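Local coordinates for protein DynE8 (Micromonospora chersina, PDB 4AMM) that is an iterative enediyne polyketide synthase of the dynemicin pathway, whose acyltransferase domain, the part described here, probably loads acyl units for chain building, at residues 8-12 and 13-17; 352-355 and 356-359. One frame throughout, in Å; residues are numbered along the deposited sequence. Where two conformers were deposited one is given.

Contact 1. Residues 8-12 and 13-17; sequences CGAPD and AAALT
Asp-12 OD1 accepts the backbone N-H of Ala-15 at 3.0 Å, a fairly straight bond (160° at the hydrogen) that meets the oxygen almost head-on to its C-O bond. This is an N-cap: Asp-12 stands just before helix 13-27, and its carboxylate takes up an amide of the first turn. CG lies between the backbone N and the carbonyl carbon (chi1 53°), which turns the carboxylate over the start of the helix; OD1 also rests against Ala-15 CB at 3.4 Å. The main chain of the same residue adds a second grip, since Asp-12 O receives Leu-16 N at 2.9 Å and opens the helical bonding pattern.

Next to the cap, the end of strand 4-10 lies against the helix. Ala-10 CB sits on the backbone of the first turn, 3.5 Å from Leu-16 N and 3.8 Å from Ala-15 CB. Pro-11 CD meets the same CB from the turn. Leu-16 carries CG anti to its backbone N (chi1 -176°), which sends CD1 toward the strand, 4.0 Å from Gly-9 CA, with Cys-8 SG a looser neighbour.

Further out, Ala-10 and Cys-8 pair through their backbones with Ala-52 and Phe-54 of strand 52-58, so the sheet holds the strand end that leads into the cap. The negative carboxylate at the helix N-terminus probably interacts favourably with the helix dipole.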
loop_
_atom_site.group_PDB
_atom_site.type_symbol
_atom_site.label_atom_id
_atom_site.label_comp_id
_atom_site.label_asym_id
_atom_site.label_seq_id
_atom_site.Cartn_x
_atom_site.Cartn_y
_atom_site.Cartn_z
ATOM N N CYS A 8 -1.695 1.160 24.344
ATOM C CA CYS A 8 -1.117 0.896 25.669
ATOM C C CYS A 8 -0.432 -0.434 25.688
ATOM O O CYS A 8 -0.424 -1.154 24.715
ATOM C CB CYS A 8 -2.105 1.047 26.773
ATOM S SG CYS A 8 -3.315 -0.188 26.631
ATOM N N GLY A 9 0.174 -0.747 26.851
ATOM C CA GLY A 9 0.858 -1.996 26.922
ATOM C C GLY A 9 1.195 -2.365 28.352
ATOM O O GLY A 9 0.910 -1.627 29.267
ATOM N N ALA A 10 1.774 -3.522 28.463
ATOM C CA ALA A 10 2.031 -4.074 29.785
ATOM C C ALA A 10 3.085 -5.163 29.664
ATOM O O ALA A 10 3.481 -5.603 28.573
ATOM C CB ALA A 10 0.708 -4.558 30.399
ATOM N N PRO A 11 3.533 -5.686 30.844
ATOM C CA PRO A 11 4.613 -6.655 30.707
ATOM C C PRO A 11 4.219 -8.021 30.198
ATOM O O PRO A 11 5.076 -8.752 29.701
ATOM C CB PRO A 11 5.162 -6.789 32.180
ATOM C CG PRO A 11 4.828 -5.563 32.786
ATOM C CD PRO A 11 3.496 -5.082 32.173
ATOM N N ASP A 12 2.964 -8.424 30.314
ATOM C CA ASP A 12 2.547 -9.737 29.836
ATOM C C ASP A 12 1.036 -9.723 29.640
ATOM O O ASP A 12 0.385 -8.722 29.933
ATOM C CB ASP A 12 2.988 -10.883 30.813
ATOM C CG ASP A 12 2.563 -10.663 32.236
ATOM O OD1 ASP A 12 1.458 -10.149 32.572
ATOM O OD2 ASP A 12 3.403 -11.063 33.078
ATOM N N ALA A 13 0.497 -10.860 29.216
ATOM C CA ALA A 13 -0.949 -10.913 28.930
ATOM C C ALA A 13 -1.839 -10.657 30.127
ATOM O O ALA A 13 -2.870 -9.991 30.018
ATOM C CB ALA A 13 -1.352 -12.252 28.322
ATOM N N ALA A 14 -1.524 -11.270 31.270
ATOM C CA ALA A 14 -2.327 -10.989 32.458
ATOM C C ALA A 14 -2.390 -9.530 32.845
ATOM O O ALA A 14 -3.439 -9.004 33.170
ATOM C CB ALA A 14 -1.756 -11.831 33.673
ATOM N N ALA A 15 -1.246 -8.849 32.804
ATOM C CA ALA A 15 -1.154 -7.466 33.174
ATOM C C ALA A 15 -1.886 -6.601 32.110
ATOM O O ALA A 15 -2.471 -5.570 32.462
ATOM C CB ALA A 15 0.345 -7.040 33.302
ATOM N N LEU A 16 -1.788 -7.032 30.838
ATOM C CA LEU A 16 -2.510 -6.245 29.797
ATOM C C LEU A 16 -3.988 -6.400 29.991
ATOM O O LEU A 16 -4.706 -5.389 29.879
ATOM C CB LEU A 16 -2.046 -6.714 28.414
ATOM C CG LEU A 16 -2.662 -5.892 27.229
ATOM C CD1 LEU A 16 -2.302 -4.386 27.385
ATOM C CD2 LEU A 16 -2.255 -6.564 25.943
ATOM N N THR A 17 -4.461 -7.615 30.328
ATOM C CA THR A 17 -5.917 -7.760 30.621
ATOM C C THR A 17 -6.374 -6.762 31.727
ATOM O O THR A 17 -7.370 -6.044 31.618
ATOM C CB THR A 17 -6.232 -9.189 31.072
ATOM O OG1 THR A 17 -6.075 -10.095 29.976
ATOM C CG2 THR A 17 -7.719 -9.313 31.578
#

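Contact 2. Residues 352-355 and 356-359; sequences RMLS and ALAE
Arg-352 and Glu-359 make the charged contact, a salt bridge reaching along the outside of helix 353-360 with NH2 of Arg-352 2.9 Å from OE1 of Glu-359. The bond is bent (138° at the hydrogen): the carboxylate is met from above its plane, 68° out of it, while OE1 lies at the guanidinium edge. The side chains cross at about a right angle. Arg-352 bends at chi3 (-60°), which swings the guanidinium back over the first turn, where Ala-356 N lies over one face and Ala-356 CB is 3.8 Å from Arg-352 NH1. A water accepts from NH2 and gives a weak bond to Glu-359 OE2, a second, looser link between the two side chains.

Backbone bonds run from i+4 to i. Arg-352 O, at the N-cap position, takes Ala-356 N at 3.0 Å, and Ser-355 O takes Glu-359 N at 2.9 Å. The helix links parallel strands 344-347 and 365-367 in a beta-alpha-beta unit of the acyltransferase domain; Glu-347, on the first of these strands, accepts the amides of Leu-354 and Ser-355 through its two carboxylate oxygens.

Apolar contacts lie along another side of the helix. Leu-354 CD2 meets Leu-357 CD1 at 3.7 Å. Met-353, which has two conformers, brings CE to 4.2 Å from Leu-357 CD1 in one of them, so this contact is less certain. His-175 touches all three side chains, while Phe-333 packs on the two leucines.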
loop_
_atom_site.group_PDB
_atom_site.type_symbol
_atom_site.label_atom_id
_atom_site.label_comp_id
_atom_site.label_asym_id
_atom_site.label_seq_id
_atom_site.Cartn_x
_atom_site.Cartn_y
_atom_site.Cartn_z
ATOM N N ARG A 352 -5.493 3.645 -0.577
ATOM C CA ARG A 352 -5.323 2.271 -0.101
ATOM C C ARG A 352 -5.336 1.223 -1.198
ATOM O O ARG A 352 -5.735 0.068 -0.963
ATOM C CB ARG A 352 -6.257 1.912 1.085
ATOM C CG ARG A 352 -7.676 1.852 0.673
ATOM C CD ARG A 352 -8.572 1.420 1.914
ATOM N NE ARG A 352 -8.142 0.088 2.392
ATOM C CZ ARG A 352 -8.524 -1.073 1.851
ATOM N NH1 ARG A 352 -9.419 -1.101 0.847
ATOM N NH2 ARG A 352 -8.043 -2.216 2.365
ATOM N N MET A 353 -4.821 1.627 -2.368
ATOM C CA MET A 353 -4.757 0.714 -3.551
ATOM C C MET A 353 -4.117 -0.575 -3.217
ATOM O O MET A 353 -4.643 -1.648 -3.529
ATOM C CB MET A 353 -3.931 1.382 -4.686
ATOM C CG MET A 353 -3.453 0.433 -5.796
ATOM S SD MET A 353 -2.305 1.284 -6.971
ATOM C CE MET A 353 -2.270 -0.057 -8.116
ATOM N N LEU A 354 -2.921 -0.506 -2.586
ATOM C CA LEU A 354 -2.189 -1.710 -2.379
ATOM C C LEU A 354 -2.596 -2.546 -1.213
ATOM O O LEU A 354 -2.371 -3.757 -1.179
ATOM C CB LEU A 354 -0.623 -1.529 -2.259
ATOM C CG LEU A 354 0.006 -0.936 -3.447
ATOM C CD1 LEU A 354 1.571 -1.026 -3.230
ATOM C CD2 LEU A 354 -0.306 -1.836 -4.678
ATOM N N SER A 355 -3.159 -1.892 -0.206
ATOM C CA SER A 355 -3.683 -2.680 0.890
ATOM C C SER A 355 -4.895 -3.502 0.391
ATOM O O SER A 355 -5.010 -4.612 0.756
ATOM C CB SER A 355 -4.047 -1.861 2.134
ATOM O OG SER A 355 -4.797 -0.732 1.768
ATOM N N ALA A 356 -5.703 -2.888 -0.484
ATOM C CA ALA A 356 -6.805 -3.662 -1.111
ATOM C C ALA A 356 -6.215 -4.853 -1.930
ATOM O O ALA A 356 -6.695 -5.967 -1.830
ATOM C CB ALA A 356 -7.573 -2.754 -2.022
ATOM N N LEU A 357 -5.165 -4.574 -2.760
ATOM C CA LEU A 357 -4.567 -5.717 -3.533
ATOM C C LEU A 357 -3.969 -6.800 -2.615
ATOM O O LEU A 357 -4.059 -7.967 -2.836
ATOM C CB LEU A 357 -3.471 -5.277 -4.505
ATOM C CG LEU A 357 -3.884 -4.375 -5.593
ATOM C CD1 LEU A 357 -2.748 -3.932 -6.497
ATOM C CD2 LEU A 357 -5.004 -4.896 -6.460
ATOM N N ALA A 358 -3.316 -6.381 -1.496
ATOM C CA ALA A 358 -2.751 -7.332 -0.561
ATOM C C ALA A 358 -3.797 -8.153 0.176
ATOM O O ALA A 358 -3.648 -9.306 0.384
ATOM C CB ALA A 358 -1.824 -6.604 0.436
ATOM N N GLU A 359 -4.878 -7.465 0.566
ATOM C CA GLU A 359 -5.996 -8.178 1.171
ATOM C C GLU A 359 -6.583 -9.208 0.169
ATOM O O GLU A 359 -6.934 -10.334 0.570
ATOM C CB GLU A 359 -7.068 -7.218 1.633
ATOM C CG GLU A 359 -6.710 -6.447 2.910
ATOM C CD GLU A 359 -7.931 -5.583 3.455
ATOM O OE1 GLU A 359 -8.735 -5.000 2.640
ATOM O OE2 GLU A 359 -8.061 -5.521 4.706
HETATM O O HOH W 1 -7.109 -2.722 5.028
#

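Overall arrangement
Contact 1 and contact 2 both lie at the start of a helix, but in different parts of the chain. Their centres are 31 Å apart and their nearest atoms about 22 Å, so the two do not meet. Contact 1 lies where edge strand 4-10 of the antiparallel sheet turns into helix 13-27, about 30 Å from the centre of the chain; residues 352-359 lie about 6 Å from that centre, beside the parallel sheet. Contact 2 is the one near the probable active site: the side chain of Leu-354 comes near Gly-174, Ser-176 and Gly-178 of a GxSxG sequence consistent with the nucleophile elbow of acyltransferases, and meets His-175 within it.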